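Local coordinates for protein putative N-acetylmuramoyl-L-alanine amidase (Neisseria meningitidis MC58, PDB 3CZX) that probably hydrolyses the amide link between N-acetylmuramoyl residues and L-amino acids in cell-wall glycopeptides, as a zinc-dependent amidase, at residues Leu29-Asp32 with Met33-Ile36. Numbering follows the deposited sequence.
Sequences LAQD and MRNI
Met-33 N bonds back to Leu-29 O, the first of four consecutive i to i+4 bonds of an α-helix, each 2.9 Å from donor N to acceptor O; the others are Arg-34 N to Ala-30 O, Asn-35 N to Gln-31 O and Ile-36 N to Asp-32 O. Selenomethionine Met-33 runs back along the helix; its bend at chi3 (-99°) brings CE to 4.2 Å from Leu-29 CB, and both side chains then pack on Phe-158 of helix 152-177. Gln-31 reaches out extended, and its CG lies 3.7 Å from Asn-35 ND2, with the two amide planes turned 63° apart. Arg-34 bends at chi2 and chi3, which swings NH2 over to Asn-35 OD1, a 2.9 Å bond that meets the oxygen well above its carbonyl plane. The same guanidinium stands nearly perpendicular to the Gln-31 amide, at 86°. These polar ends converge on residues 52-56: Arg-34 NE forms a salt bridge with Asp-52, Gln-31 OE1 bonds Lys-56, and Thr-54 O takes both Gln-31 NE2 and Asn-35 ND2. Ile-36 lays CG1 3.1 Å from Asp-32 O, while Asp-32 OD2 forms salt bridges with Lys-162 of its own chain and Lys-162 of the second subunit, whose Trp-163 NE1 donates a hydrogen bond to OD1. This is a buried part of helix 26-45 in the Amidase_3 fold, packed against both the central sheet, where Ala-30 meets Ala-10, and helix 152-177; the side chain of Ala-30 lies about 7 Å from the zinc ion, one turn after the zinc ligand Glu-26.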
# COMPACT_ATOMS: atom_id res chain seq x y z
N LEU A 29 8.92 -1.14 1.01
CA LEU A 29 8.60 -0.69 -0.36
C LEU A 29 8.39 -1.90 -1.29
O LEU A 29 7.48 -1.89 -2.17
CB LEU A 29 9.70 0.24 -0.91
CG LEU A 29 9.94 1.53 -0.11
CD1 LEU A 29 11.27 2.27 -0.52
CD2 LEU A 29 8.75 2.44 -0.25
N ALA A 30 9.19 -2.95 -1.10
CA ALA A 30 9.09 -4.16 -1.91
C ALA A 30 7.77 -4.91 -1.62
O ALA A 30 7.11 -5.40 -2.56
CB ALA A 30 10.33 -5.05 -1.69
N GLN A 31 7.39 -5.03 -0.35
CA GLN A 31 6.11 -5.56 0.06
C GLN A 31 4.97 -4.80 -0.64
O GLN A 31 4.07 -5.42 -1.19
CB GLN A 31 5.97 -5.49 1.59
CG GLN A 31 4.61 -5.75 2.13
CD GLN A 31 4.54 -5.63 3.63
OE1 GLN A 31 5.26 -4.82 4.21
NE2 GLN A 31 3.70 -6.46 4.27
N ASP A 32 5.03 -3.47 -0.64
CA ASP A 32 3.96 -2.68 -1.26
C ASP A 32 3.92 -3.00 -2.75
O ASP A 32 2.84 -3.20 -3.33
CB ASP A 32 4.18 -1.18 -1.13
CG ASP A 32 3.75 -0.63 0.23
OD1 ASP A 32 3.12 -1.40 1.00
OD2 ASP A 32 4.09 0.55 0.49
N MSE A 33 5.09 -2.99 -3.42
CA MSE A 33 5.08 -3.26 -4.86
C MSE A 33 4.48 -4.61 -5.18
O MSE A 33 3.63 -4.71 -6.09
CB MSE A 33 6.48 -3.14 -5.46
CG MSE A 33 6.97 -1.74 -5.46
SE MSE A 33 8.70 -1.45 -6.36
CE MSE A 33 9.84 -1.42 -4.76
N ARG A 34 4.93 -5.65 -4.49
CA ARG A 34 4.43 -7.02 -4.74
C ARG A 34 2.90 -7.07 -4.48
O ARG A 34 2.12 -7.55 -5.32
CB ARG A 34 5.19 -8.06 -3.93
CG ARG A 34 4.59 -9.46 -4.00
CD ARG A 34 3.96 -9.89 -2.67
NE ARG A 34 4.98 -10.35 -1.75
CZ ARG A 34 5.10 -9.98 -0.47
NH1 ARG A 34 6.07 -10.50 0.25
NH2 ARG A 34 4.31 -9.06 0.05
N ASN A 35 2.47 -6.55 -3.33
CA ASN A 35 1.05 -6.64 -2.96
C ASN A 35 0.14 -5.91 -3.94
O ASN A 35 -0.95 -6.41 -4.29
CB ASN A 35 0.83 -6.12 -1.52
CG ASN A 35 1.28 -7.10 -0.47
OD1 ASN A 35 1.64 -8.22 -0.77
ND2 ASN A 35 1.29 -6.67 0.81
N ILE A 36 0.55 -4.71 -4.32
CA ILE A 36 -0.30 -3.85 -5.17
C ILE A 36 -0.34 -4.44 -6.56
O ILE A 36 -1.41 -4.56 -7.19
CB ILE A 36 0.15 -2.41 -5.18
CG1 ILE A 36 0.05 -1.83 -3.76
CG2 ILE A 36 -0.67 -1.60 -6.14
CD1 ILE A 36 0.71 -0.48 -3.65